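Local coordinates for putative HMP/thiamine permease protein YkoE (Bacillus subtilis, PDB 5EDL), which binds thiamine as the membrane-embedded S component of an ECF-type vitamin transporter and probably helps carry it, or related hydroxymethylpyrimidine compounds, into the cell, at residues Val8-Ser11 against Val12-Val16; Leu22-Thr25 against His26-Asn29; Pro42-Gly45 against Ile46-Ile49; Leu73-Leu77 against Leu78-Ser82; Ile127-Leu130 against Phe131-Tyr135. All blocks are in the same frame, centred on the assembly; numbering follows the deposited sequence.

How the contacts relate
Contacts 1 and 2 lie in series on helix 4-35, their centres about 20 Å apart; both are partly buried, with exposed apolar residues on one side. Contact 1 is apolar packing plus one buried serine. Contact 2 reaches the thiamine with T25, whose hydroxyl is hydrogen-bonded to E75 of contact 4. Contact 3 is the buried one, an aromatic cluster in the loop before helix 49-58 that presses on the ligand. Contacts 4 and 5 stand where helices 63-77 and 111-132 end, partly buried. Both turn carboxylates toward opposite ends of thiamine, E75 at the pyrimidine and D129 at the hydroxyethyl group. Contact 5 also meets bound lipid on its outer side.

Contact 1 (Val8-Ser11 against Val12-Val16); sequences VIMS and VISIV
M10 and S14, one turn apart, form the close-packed side of this stretch, while V8, V12 and I15 lie on its exposed side. The hydroxyl S14 OG is hydrogen-bonded to S67 O of helix 63-77 and lies 3.0 Å from M10 O. A serine suits this buried position because its small hydroxyl can turn to backbone oxygens and still let a neighbouring helix come close. M10, long and flexible, lies against I58, V66 and S67. Beneath the side chains runs the regular i to i+4 bonding of a transmembrane alpha-helix, helix 4-35; I13 N, for example, gives a nearly straight bond of 3.1 Å to I9 O (169°). Next to the packed side, the side-chain carbons only graze, I9 CG1 lying 4.3 Å from V12 CG2 and 4.4 Å from I13 CG1, although V12 CG2 comes as near as 2.9 Å to the carbonyl oxygen I9 O. I9 also rests on M57, and I13 on I53, both of helix 49-58. On the exposed side the residues are branched and apolar, as befits a helix predicted to cross the membrane. There I15 keeps CG1 beside its backbone N (chi1 -67°), which brings that carbon to 3.1 Å from S11 O. S11, which touches I70 of helix 63-77, has its hydroxyl bonded to I7 O, one turn earlier.

Contact 2 (Leu22-Thr25 against His26-Asn29); sequences LLFT and HFGN. With VIB (3-(4-amino-2-methyl-pyrimidin-5-ylmethyl)-5-(2-hydroxy-ethyl)-4-methyl-thiazol-3-ium), chain B.
T25 brings this part of helix 4-35 into the thiamine pocket, and round it L22 meets H26, L23 and F24 meet F27, and T25 itself meets N29. T25 OG1 approaches the pyrimidine of the ligand, 3.1 Å from VIB C6A. It can do so because OG1 lies beside the backbone N (chi1 -76°), where it is hydrogen-bonded to E75 OE2, with Y21 O as a further partner. A threonine suits the place: the hydroxyl serves the pocket while the methyl CG2 lies 4.0 Å from N29 ND2, the two side chains running alongside each other. Water 1 donates to T25 O at 2.6 Å and, more weakly, to N29 OD1. On another flank the contact is aromatic. The edge of the F27 ring points at one face of F24 in a T-shaped pair, with centroids 5.7 Å apart and planes at 74°. L23 fills the angle beside this pair, its CD1 only 3.2 Å from F27 CZ, which is tight for two carbons. Elsewhere L22 CD1 runs beside the imidazole of H26, 4.0 Å from NE2. The backbone bonds continue without a break, F27 N to L23 O being nearly straight. Inward, F24 and T25 lie against W47 in the loop before helix 49-58, and L22 packs on L78 just beyond helix 63-77.

Contact 3 (Pro42-Gly45 against Ile46-Ile49); sequences PIYG and IWFI. With VIB (3-(4-amino-2-methyl-pyrimidin-5-ylmethyl)-5-(2-hydroxy-ethyl)-4-methyl-thiazol-3-ium), chain B.
Y44, W47 and F48 form an aromatic cluster at the buried heart of this contact, in the tightly wound loop between helices 4-35 and 49-58, where it builds one wall of the thiamine pocket. W47, with CG anti to its carbonyl carbon (chi1 -70°), sets its indole edge against the face of Y44 in a T-shaped pair, centroids 4.8 Å apart and planes at 78°; CE3 lies 3.6 Å above the Y44 ring plane, toward its rim. F48 closes in obliquely, its CZ 3.5 Å from Y44 CD1, and G45 CA lies beside its ring. Beyond the rings I43 CD1 touches W47 CH2 at 4.1 Å. Three successive backbone bonds, from the NH groups of I46, W47 and F48 to the carbonyls three residues earlier, wind the chain closely. One face of the indole bears I46 CG2, and the opposite face the ligand, its bridging carbon C7A 3.3 Å above the plane. A broad tryptophan suits the flat pyrimidine, which lies nearly parallel to the indole, with VIB C6A 3.4 Å from W47 NE1; NE1 is hydrogen-bonded to Y21 O. R150 makes a cation-pi contact with Y44. At the polar edge Y44 OH donates to VIB O1 at 2.7 Å and takes a weak bond from VIB N4A at 3.1 Å.

Contact 4 (Leu73-Leu77 against Leu78-Ser82); sequences LVECL and LGNPS. With VIB (3-(4-amino-2-methyl-pyrimidin-5-ylmethyl)-5-(2-hydroxy-ethyl)-4-methyl-thiazol-3-ium), chain B.
N80 reaches back across the end of helix 63-77 and meets the carboxylate of E75 from an unusual quarter: its ND2 donates to E75 OE2 at 2.9 Å from well above the carboxylate plane, 60° out of it, while the oxygen lies close to the plane of the amide. The chain can double back because G79 adopts a positive phi of 114°, ending the helix in a Schellman motif. N80 N then bonds to E75 O at 3.2 Å and G79 N to C76 O at 3.0 Å. Only glycine fits comfortably here, since a side chain would jam against the carbonyl of L78. N80 holds its amide inward with CG opposite its own backbone N (chi1 -177°), and the other end of the amide is gripped as well. OD1 accepts S82 N at 2.9 Å, an Asx turn, and S82 OG at 2.7 Å from the opposite face. Replacing this asparagine by an alanine would probably leave E75 OE2 without one of its donors and the S82 turn unanchored, letting the carboxylate swing more easily. That matters because E75 OE1 lies 2.7 Å from VIB N1A of thiamine, on an extended side chain long enough to reach it. Water 2 donates to both C76 O and N80 O, tying the turn to the helix end. Against helix 4-35, V74 CG1 and L78 CD1 lie side by side at 3.9 Å. That helix covers the contact through A18, Y21, L22 and T25, OE2's second partner, and helix 85-103 through V86 and I87.

Contact 5 (Ile127-Leu130 against Phe131-Tyr135); sequences IYDL and FVSGY. With VIB (3-(4-amino-2-methyl-pyrimidin-5-ylmethyl)-5-(2-hydroxy-ethyl)-4-methyl-thiazol-3-ium), chain B; MPG ([(Z)-octadec-9-enyl] (2R)-2,3-bis(oxidanyl)propanoate), chain D.
D129 to S133 and Y128 to V132 are one-turn contacts at the end of helix 111-132, where the chain leaves the helix at S133 with a lipid on one side and thiamine on the other. S133 OG donates to D129 OD1 at 2.6 Å, arriving 35° above the carboxylate plane. The other oxygen, OD2, accepts VIB O1 at 2.7 Å and forms a salt bridge with R150. A carboxylate suits the place because its two oxygens take separate partners, and the serine acts as a second-shell residue that steadies it. Here the helix end forms part of the thiamine pocket. Y135, brought back by the turn at G134, which has positive phi, lays its ring over D129 CB in a CH-pi contact, 3.8 Å from CB to the ring centroid. Its hydroxyl is bonded to Y40 and E41. On the lipid side Y128, with its ring swung opposite the backbone N (chi1 171°), takes V132 CB over one face in a CH-pi contact, 4.1 Å from the centroid, and the hydroxyl OH lies 3.6 Å from V132 CG1. Cutting this tyrosine back to an alanine would probably open a gap between V132 and helix 85-103, whose M85, V88 and I89 its ring now meets. Further out, I127 CG2 lies at the rim of F131, 3.7 Å from CE2, and also touches the lipid chain at MPG C5, 3.5 Å away. V132 CG2 lies 3.7 Å from the ester carbon MPG CX3.

Contact 1 (Val8-Ser11 against Val12-Val16)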
# COMPACT_ATOMS: atom_id res chain seq x y z
N VAL A 8 12.51 -5.63 11.00
CA VAL A 8 13.57 -5.44 10.02
C VAL A 8 13.13 -5.64 8.57
O VAL A 8 13.46 -4.81 7.72
CB VAL A 8 14.76 -6.38 10.29
CG1 VAL A 8 15.81 -6.23 9.20
CG2 VAL A 8 15.38 -6.08 11.66
N ILE A 9 12.41 -6.72 8.28
CA ILE A 9 11.97 -6.98 6.90
C ILE A 9 10.97 -5.91 6.44
O ILE A 9 10.95 -5.52 5.26
CB ILE A 9 11.32 -8.36 6.73
CG1 ILE A 9 10.85 -8.55 5.30
CG2 ILE A 9 10.12 -8.52 7.64
CD1 ILE A 9 10.00 -9.76 5.10
N MET A 10 10.14 -5.45 7.37
CA MET A 10 9.18 -4.41 7.05
C MET A 10 9.91 -3.14 6.61
O MET A 10 9.51 -2.49 5.66
CB MET A 10 8.27 -4.13 8.24
CG MET A 10 7.27 -3.02 7.92
SD MET A 10 6.22 -2.49 9.27
CE MET A 10 7.40 -2.09 10.55
N SER A 11 11.00 -2.82 7.30
CA SER A 11 11.80 -1.65 6.98
C SER A 11 12.46 -1.76 5.61
O SER A 11 12.47 -0.79 4.85
CB SER A 11 12.87 -1.43 8.05
OG SER A 11 12.28 -1.13 9.30
N VAL A 12 13.03 -2.91 5.29
CA VAL A 12 13.69 -3.05 3.99
C VAL A 12 12.68 -2.86 2.86
O VAL A 12 12.97 -2.18 1.89
CB VAL A 12 14.41 -4.41 3.84
CG1 VAL A 12 15.35 -4.64 5.01
CG2 VAL A 12 13.41 -5.54 3.70
N ILE A 13 11.49 -3.44 3.01
CA ILE A 13 10.43 -3.27 2.01
C ILE A 13 10.02 -1.80 1.86
O ILE A 13 9.81 -1.32 0.75
CB ILE A 13 9.19 -4.12 2.36
CG1 ILE A 13 9.53 -5.61 2.29
CG2 ILE A 13 8.04 -3.80 1.40
CD1 ILE A 13 9.94 -6.08 0.91
N SER A 14 9.91 -1.09 2.99
CA SER A 14 9.53 0.32 2.99
C SER A 14 10.54 1.17 2.24
O SER A 14 10.19 2.07 1.48
CB SER A 14 9.39 0.84 4.42
OG SER A 14 8.33 0.20 5.09
N ILE A 15 11.81 0.85 2.49
CA ILE A 15 12.92 1.56 1.89
C ILE A 15 12.98 1.34 0.39
O ILE A 15 13.12 2.30 -0.38
CB ILE A 15 14.25 1.13 2.52
CG1 ILE A 15 14.31 1.59 3.98
CG2 ILE A 15 15.43 1.70 1.74
CD1 ILE A 15 15.44 0.98 4.77
N VAL A 16 12.87 0.08 -0.03
CA VAL A 16 12.89 -0.26 -1.45
C VAL A 16 11.75 0.43 -2.19
O VAL A 16 11.95 1.03 -3.25
CB VAL A 16 12.78 -1.78 -1.67
CG1 VAL A 16 12.51 -2.09 -3.13
CG2 VAL A 16 14.03 -2.49 -1.17

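Contact 2 (Leu22-Thr25 against His26-Asn29)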
# COMPACT_ATOMS: atom_id res chain seq x y z
N LEU A 22 9.03 7.52 -5.14
CA LEU A 22 9.65 8.77 -5.58
C LEU A 22 9.59 8.92 -7.11
O LEU A 22 9.33 10.00 -7.63
CB LEU A 22 11.10 8.85 -5.10
CG LEU A 22 11.87 10.13 -5.47
CD1 LEU A 22 11.15 11.37 -4.97
CD2 LEU A 22 13.29 10.07 -4.93
N LEU A 23 9.85 7.82 -7.80
CA LEU A 23 9.78 7.78 -9.26
C LEU A 23 8.38 8.13 -9.74
O LEU A 23 8.20 8.97 -10.63
CB LEU A 23 10.19 6.39 -9.78
CG LEU A 23 9.80 6.03 -11.21
CD1 LEU A 23 10.37 7.02 -12.21
CD2 LEU A 23 10.25 4.61 -11.55
N PHE A 24 7.37 7.51 -9.13
CA PHE A 24 5.98 7.77 -9.50
C PHE A 24 5.54 9.17 -9.12
O PHE A 24 4.70 9.76 -9.80
CB PHE A 24 5.05 6.73 -8.88
CG PHE A 24 4.94 5.49 -9.70
CD1 PHE A 24 3.93 5.36 -10.64
CD2 PHE A 24 5.84 4.46 -9.55
CE1 PHE A 24 3.83 4.22 -11.41
CE2 PHE A 24 5.74 3.32 -10.31
CZ PHE A 24 4.73 3.21 -11.25
N THR A 25 6.10 9.71 -8.05
CA THR A 25 5.80 11.09 -7.69
C THR A 25 6.27 12.04 -8.78
O THR A 25 5.56 12.98 -9.16
CB THR A 25 6.45 11.46 -6.35
OG1 THR A 25 5.69 10.87 -5.30
CG2 THR A 25 6.48 12.98 -6.17
N HIS A 26 7.47 11.79 -9.31
CA HIS A 26 7.99 12.62 -10.40
C HIS A 26 7.06 12.55 -11.62
O HIS A 26 6.70 13.59 -12.18
CB HIS A 26 9.41 12.19 -10.75
CG HIS A 26 10.46 12.79 -9.86
ND1 HIS A 26 10.69 14.15 -9.80
CD2 HIS A 26 11.32 12.22 -8.98
CE1 HIS A 26 11.65 14.39 -8.93
NE2 HIS A 26 12.05 13.24 -8.42
N PHE A 27 6.65 11.34 -12.01
CA PHE A 27 5.62 11.13 -13.04
C PHE A 27 4.34 11.93 -12.77
O PHE A 27 3.79 12.57 -13.67
CB PHE A 27 5.22 9.65 -13.15
CG PHE A 27 6.29 8.75 -13.67
CD1 PHE A 27 7.39 9.25 -14.35
CD2 PHE A 27 6.19 7.37 -13.50
CE1 PHE A 27 8.37 8.40 -14.84
CE2 PHE A 27 7.18 6.51 -13.98
CZ PHE A 27 8.27 7.03 -14.66
N GLY A 28 3.86 11.83 -11.54
CA GLY A 28 2.63 12.49 -11.16
C GLY A 28 2.69 14.00 -11.29
O GLY A 28 1.72 14.62 -11.72
N ASN A 29 3.82 14.58 -10.91
CA ASN A 29 4.01 16.02 -11.06
C ASN A 29 3.96 16.44 -12.53
O ASN A 29 3.33 17.45 -12.88
CB ASN A 29 5.33 16.48 -10.43
CG ASN A 29 5.29 16.47 -8.91
OD1 ASN A 29 4.23 16.60 -8.31
ND2 ASN A 29 6.45 16.32 -8.28
CM2 VIB B . 3.94 8.20 0.13
N4A VIB B . 0.10 10.02 -2.29
CM4 VIB B . 0.01 12.72 -6.29
O1 VIB B . -3.08 14.01 -4.35
C7 VIB B . -2.49 15.26 -4.05
C6 VIB B . -1.22 15.39 -4.85
C2 VIB B . 1.38 13.32 -2.70
S1 VIB B . 0.42 14.54 -2.82
C5 VIB B . -0.21 14.44 -4.24
C4 VIB B . 0.31 13.26 -4.89
N3 VIB B . 1.32 12.56 -3.91
C7A VIB B . 2.04 11.35 -4.30
C4A VIB B . 1.53 9.88 -2.15
N3A VIB B . 2.05 9.16 -1.15
C2A VIB B . 3.40 9.04 -1.04
N1A VIB B . 4.22 9.64 -1.95
C6A VIB B . 3.71 10.37 -2.98
C5A VIB B . 2.35 10.48 -3.07
O HOH W 1 3.32 13.39 -7.83

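Contact 3 (Pro42-Gly45 against Ile46-Ile49)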
# COMPACT_ATOMS: atom_id res chain seq x y z
N PRO A 42 -5.14 7.49 -11.98
CA PRO A 42 -5.02 6.07 -12.34
C PRO A 42 -3.84 5.35 -11.68
O PRO A 42 -3.93 4.13 -11.45
CB PRO A 42 -4.84 6.11 -13.86
CG PRO A 42 -5.63 7.31 -14.27
CD PRO A 42 -5.29 8.33 -13.18
N ILE A 43 -2.75 6.06 -11.39
CA ILE A 43 -1.57 5.41 -10.80
C ILE A 43 -1.53 5.58 -9.28
O ILE A 43 -0.59 5.11 -8.64
CB ILE A 43 -0.24 5.96 -11.38
CG1 ILE A 43 -0.02 7.42 -10.95
CG2 ILE A 43 -0.18 5.76 -12.90
CD1 ILE A 43 1.30 8.03 -11.40
N TYR A 44 -2.55 6.23 -8.71
CA TYR A 44 -2.47 6.65 -7.31
C TYR A 44 -2.23 5.49 -6.34
O TYR A 44 -1.47 5.62 -5.39
CB TYR A 44 -3.74 7.41 -6.89
CG TYR A 44 -3.42 8.53 -5.91
CD1 TYR A 44 -3.07 8.24 -4.59
CD2 TYR A 44 -3.42 9.87 -6.31
CE1 TYR A 44 -2.74 9.26 -3.69
CE2 TYR A 44 -3.11 10.89 -5.42
CZ TYR A 44 -2.76 10.58 -4.12
OH TYR A 44 -2.44 11.58 -3.24
N GLY A 45 -2.87 4.35 -6.60
CA GLY A 45 -2.79 3.22 -5.69
C GLY A 45 -1.38 2.68 -5.48
O GLY A 45 -1.13 1.98 -4.49
N ILE A 46 -0.46 2.98 -6.39
CA ILE A 46 0.93 2.55 -6.21
C ILE A 46 1.50 3.13 -4.92
O ILE A 46 2.31 2.47 -4.26
CB ILE A 46 1.84 2.97 -7.38
CG1 ILE A 46 3.09 2.08 -7.44
CG2 ILE A 46 2.28 4.42 -7.24
CD1 ILE A 46 2.78 0.61 -7.77
N TRP A 47 1.07 4.33 -4.54
CA TRP A 47 1.60 4.96 -3.32
C TRP A 47 1.08 4.32 -2.04
O TRP A 47 1.50 4.71 -0.94
CB TRP A 47 1.31 6.47 -3.30
CG TRP A 47 2.12 7.22 -4.33
CD1 TRP A 47 3.49 7.29 -4.42
CD2 TRP A 47 1.61 8.03 -5.40
NE1 TRP A 47 3.86 8.07 -5.49
CE2 TRP A 47 2.72 8.53 -6.11
CE3 TRP A 47 0.32 8.37 -5.82
CZ2 TRP A 47 2.58 9.36 -7.22
CZ3 TRP A 47 0.18 9.18 -6.93
CH2 TRP A 47 1.30 9.66 -7.62
N PHE A 48 0.16 3.35 -2.17
CA PHE A 48 -0.33 2.60 -0.99
C PHE A 48 0.20 1.17 -0.90
O PHE A 48 -0.08 0.46 0.08
CB PHE A 48 -1.87 2.48 -0.99
CG PHE A 48 -2.61 3.72 -1.38
CD1 PHE A 48 -2.13 4.99 -1.07
CD2 PHE A 48 -3.81 3.61 -2.06
CE1 PHE A 48 -2.84 6.12 -1.45
CE2 PHE A 48 -4.53 4.73 -2.44
CZ PHE A 48 -4.05 6.00 -2.13
N ILE A 49 0.92 0.72 -1.92
CA ILE A 49 1.20 -0.71 -2.05
C ILE A 49 1.99 -1.27 -0.85
O ILE A 49 1.78 -2.40 -0.45
CB ILE A 49 1.96 -1.03 -3.37
CG1 ILE A 49 1.94 -2.55 -3.62
CG2 ILE A 49 3.38 -0.49 -3.33
CD1 ILE A 49 2.36 -2.94 -5.02
CM2 VIB B . 3.94 8.20 0.13
N4A VIB B . 0.10 10.02 -2.29
CM4 VIB B . 0.01 12.72 -6.29
O1 VIB B . -3.08 14.01 -4.35
C7 VIB B . -2.49 15.26 -4.05
C6 VIB B . -1.22 15.39 -4.85
C2 VIB B . 1.38 13.32 -2.70
S1 VIB B . 0.42 14.54 -2.82
C5 VIB B . -0.21 14.44 -4.24
C4 VIB B . 0.31 13.26 -4.89
N3 VIB B . 1.32 12.56 -3.91
C7A VIB B . 2.04 11.35 -4.30
C4A VIB B . 1.53 9.88 -2.15
N3A VIB B . 2.05 9.16 -1.15
C2A VIB B . 3.40 9.04 -1.04
N1A VIB B . 4.22 9.64 -1.95
C6A VIB B . 3.71 10.37 -2.98
C5A VIB B . 2.35 10.48 -3.07

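Contact 4 (Leu73-Leu77 against Leu78-Ser82)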
# COMPACT_ATOMS: atom_id res chain seq x y z
N LEU A 73 8.71 8.57 4.80
CA LEU A 73 9.86 9.22 5.40
C LEU A 73 11.04 9.14 4.44
O LEU A 73 11.72 10.13 4.18
CB LEU A 73 10.22 8.58 6.76
CG LEU A 73 11.64 8.81 7.30
CD1 LEU A 73 11.90 10.32 7.49
CD2 LEU A 73 11.88 8.05 8.61
N VAL A 74 11.29 7.94 3.93
CA VAL A 74 12.45 7.72 3.10
C VAL A 74 12.27 8.41 1.75
O VAL A 74 13.24 8.95 1.20
CB VAL A 74 12.72 6.21 2.91
CG1 VAL A 74 13.81 5.99 1.88
CG2 VAL A 74 13.11 5.58 4.25
N GLU A 75 11.05 8.41 1.22
CA GLU A 75 10.77 9.14 -0.01
C GLU A 75 11.07 10.64 0.17
O GLU A 75 11.64 11.28 -0.70
CB GLU A 75 9.32 8.93 -0.46
CG GLU A 75 9.07 9.46 -1.87
CD GLU A 75 7.60 9.58 -2.21
OE1 GLU A 75 6.77 8.96 -1.50
OE2 GLU A 75 7.28 10.30 -3.18
N CYS A 76 10.68 11.18 1.32
CA CYS A 76 10.99 12.57 1.67
C CYS A 76 12.50 12.79 1.68
O CYS A 76 13.00 13.73 1.05
CB CYS A 76 10.39 12.94 3.03
SG CYS A 76 10.86 14.60 3.62
N LEU A 77 13.22 11.92 2.38
CA LEU A 77 14.68 11.99 2.47
C LEU A 77 15.36 11.96 1.11
O LEU A 77 16.33 12.68 0.88
CB LEU A 77 15.23 10.84 3.33
CG LEU A 77 14.81 10.79 4.80
CD1 LEU A 77 15.55 9.68 5.54
CD2 LEU A 77 15.02 12.14 5.47
N LEU A 78 14.86 11.10 0.22
CA LEU A 78 15.40 10.95 -1.12
C LEU A 78 15.11 12.13 -2.04
O LEU A 78 15.60 12.18 -3.16
CB LEU A 78 14.87 9.67 -1.78
CG LEU A 78 15.36 8.37 -1.15
CD1 LEU A 78 14.67 7.17 -1.77
CD2 LEU A 78 16.87 8.25 -1.28
N GLY A 79 14.31 13.08 -1.57
CA GLY A 79 14.13 14.33 -2.28
C GLY A 79 12.76 14.62 -2.86
O GLY A 79 12.66 15.37 -3.83
N ASN A 80 11.71 14.05 -2.29
CA ASN A 80 10.35 14.42 -2.68
C ASN A 80 10.22 15.95 -2.68
O ASN A 80 10.48 16.58 -1.67
CB ASN A 80 9.31 13.80 -1.75
CG ASN A 80 7.87 14.11 -2.19
OD1 ASN A 80 7.37 15.22 -1.97
ND2 ASN A 80 7.22 13.14 -2.79
N PRO A 81 9.84 16.53 -3.83
CA PRO A 81 9.83 17.99 -4.01
C PRO A 81 8.86 18.72 -3.07
O PRO A 81 9.04 19.92 -2.80
CB PRO A 81 9.38 18.17 -5.47
CG PRO A 81 9.56 16.82 -6.11
CD PRO A 81 9.37 15.82 -5.02
N SER A 82 7.85 18.01 -2.57
CA SER A 82 6.89 18.62 -1.66
C SER A 82 7.38 18.60 -0.21
O SER A 82 6.69 19.05 0.69
CB SER A 82 5.53 17.92 -1.76
OG SER A 82 5.48 16.77 -0.93
CM2 VIB B . 3.94 8.20 0.13
N4A VIB B . 0.10 10.02 -2.29
CM4 VIB B . 0.01 12.72 -6.29
O1 VIB B . -3.08 14.01 -4.35
C7 VIB B . -2.49 15.26 -4.05
C6 VIB B . -1.22 15.39 -4.85
C2 VIB B . 1.38 13.32 -2.70
S1 VIB B . 0.42 14.54 -2.82
C5 VIB B . -0.21 14.44 -4.24
C4 VIB B . 0.31 13.26 -4.89
N3 VIB B . 1.32 12.56 -3.91
C7A VIB B . 2.04 11.35 -4.30
C4A VIB B . 1.53 9.88 -2.15
N3A VIB B . 2.05 9.16 -1.15
C2A VIB B . 3.40 9.04 -1.04
N1A VIB B . 4.22 9.64 -1.95
C6A VIB B . 3.71 10.37 -2.98
C5A VIB B . 2.35 10.48 -3.07
O HOH W 2 11.91 16.23 0.67

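Contact 5 (Ile127-Leu130 against Phe131-Tyr135)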
# COMPACT_ATOMS: atom_id res chain seq x y z
N ILE A 127 -9.50 12.76 1.50
CA ILE A 127 -9.81 13.70 2.57
C ILE A 127 -8.66 14.69 2.76
O ILE A 127 -8.88 15.91 2.80
CB ILE A 127 -10.08 12.98 3.90
CG1 ILE A 127 -11.37 12.15 3.79
CG2 ILE A 127 -10.13 13.99 5.04
CD1 ILE A 127 -11.65 11.29 5.01
N TYR A 128 -7.44 14.15 2.85
CA TYR A 128 -6.24 14.97 2.98
C TYR A 128 -6.17 16.03 1.87
O TYR A 128 -5.92 17.21 2.13
CB TYR A 128 -4.98 14.09 2.95
CG TYR A 128 -3.68 14.86 2.85
CD1 TYR A 128 -3.15 15.22 1.62
CD2 TYR A 128 -2.99 15.23 3.99
CE1 TYR A 128 -1.95 15.94 1.52
CE2 TYR A 128 -1.79 15.94 3.91
CZ TYR A 128 -1.28 16.29 2.67
OH TYR A 128 -0.09 16.99 2.58
N ASP A 129 -6.41 15.61 0.63
CA ASP A 129 -6.31 16.51 -0.51
C ASP A 129 -7.34 17.64 -0.49
O ASP A 129 -7.07 18.75 -0.96
CB ASP A 129 -6.43 15.73 -1.81
CG ASP A 129 -5.18 14.90 -2.11
OD1 ASP A 129 -4.09 15.24 -1.59
OD2 ASP A 129 -5.31 13.92 -2.86
N LEU A 130 -8.53 17.35 0.02
CA LEU A 130 -9.56 18.39 0.17
C LEU A 130 -9.13 19.46 1.18
O LEU A 130 -9.53 20.61 1.08
CB LEU A 130 -10.89 17.76 0.59
CG LEU A 130 -11.62 16.99 -0.52
CD1 LEU A 130 -12.69 16.07 0.07
CD2 LEU A 130 -12.22 17.97 -1.55
N PHE A 131 -8.30 19.08 2.15
CA PHE A 131 -7.76 20.05 3.10
C PHE A 131 -6.56 20.81 2.55
O PHE A 131 -6.44 22.02 2.75
CB PHE A 131 -7.36 19.36 4.40
CG PHE A 131 -8.51 19.07 5.31
CD1 PHE A 131 -9.05 20.07 6.10
CD2 PHE A 131 -9.06 17.80 5.37
CE1 PHE A 131 -10.13 19.81 6.94
CE2 PHE A 131 -10.13 17.53 6.20
CZ PHE A 131 -10.67 18.53 6.98
N VAL A 132 -5.68 20.10 1.86
CA VAL A 132 -4.34 20.58 1.64
C VAL A 132 -4.00 20.85 0.18
O VAL A 132 -3.28 21.80 -0.11
CB VAL A 132 -3.29 19.58 2.19
CG1 VAL A 132 -1.89 19.99 1.78
CG2 VAL A 132 -3.40 19.50 3.71
N SER A 133 -4.54 20.03 -0.73
CA SER A 133 -4.03 19.97 -2.10
C SER A 133 -4.88 20.71 -3.12
O SER A 133 -4.74 20.49 -4.33
CB SER A 133 -3.89 18.50 -2.52
OG SER A 133 -3.35 17.73 -1.47
N GLY A 134 -5.75 21.59 -2.64
CA GLY A 134 -6.57 22.42 -3.51
C GLY A 134 -7.76 21.71 -4.14
O GLY A 134 -8.39 22.27 -5.04
N TYR A 135 -8.08 20.50 -3.67
CA TYR A 135 -9.20 19.75 -4.23
C TYR A 135 -10.54 20.41 -3.93
O TYR A 135 -11.51 20.20 -4.64
CB TYR A 135 -9.21 18.31 -3.70
CG TYR A 135 -8.37 17.37 -4.54
CD1 TYR A 135 -7.16 17.80 -5.09
CD2 TYR A 135 -8.78 16.07 -4.77
CE1 TYR A 135 -6.39 16.94 -5.86
CE2 TYR A 135 -8.01 15.20 -5.53
CZ TYR A 135 -6.82 15.64 -6.07
OH TYR A 135 -6.06 14.77 -6.84
CM2 VIB B . 3.94 8.20 0.13
N4A VIB B . 0.10 10.02 -2.29
CM4 VIB B . 0.01 12.72 -6.29
O1 VIB B . -3.08 14.01 -4.35
C7 VIB B . -2.49 15.26 -4.05
C6 VIB B . -1.22 15.39 -4.85
C2 VIB B . 1.38 13.32 -2.70
S1 VIB B . 0.42 14.54 -2.82
C5 VIB B . -0.21 14.44 -4.24
C4 VIB B . 0.31 13.26 -4.89
N3 VIB B . 1.32 12.56 -3.91
C7A VIB B . 2.04 11.35 -4.30
C4A VIB B . 1.53 9.88 -2.15
N3A VIB B . 2.05 9.16 -1.15
C2A VIB B . 3.40 9.04 -1.04
N1A VIB B . 4.22 9.64 -1.95
C6A VIB B . 3.71 10.37 -2.98
C5A VIB B . 2.35 10.48 -3.07
C2 MPG D . -5.69 15.95 7.84
C3 MPG D . -6.48 14.94 7.04
C4 MPG D . -7.11 13.94 7.99
C5 MPG D . -7.71 12.76 7.25
C6 MPG D . -8.11 11.72 8.28
C7 MPG D . -8.97 10.64 7.66
C8 MPG D . -8.17 9.37 7.43
C9 MPG D . -8.43 8.35 8.53
C10 MPG D . -9.18 7.26 8.29
C11 MPG D . -9.79 7.02 6.92
C12 MPG D . -11.17 6.42 7.05
C13 MPG D . -11.43 5.46 5.92
O1 MPG D . -3.72 17.26 7.38
C1 MPG D . -5.02 16.93 6.91
CXD MPG D . -1.96 19.08 7.17
O2 MPG D . -1.25 18.76 8.35
C21 MPG D . -1.90 20.57 6.95
O3 MPG D . -0.62 20.95 6.50
O4 MPG D . -4.29 19.45 7.29
CX3 MPG D . -3.40 18.62 7.29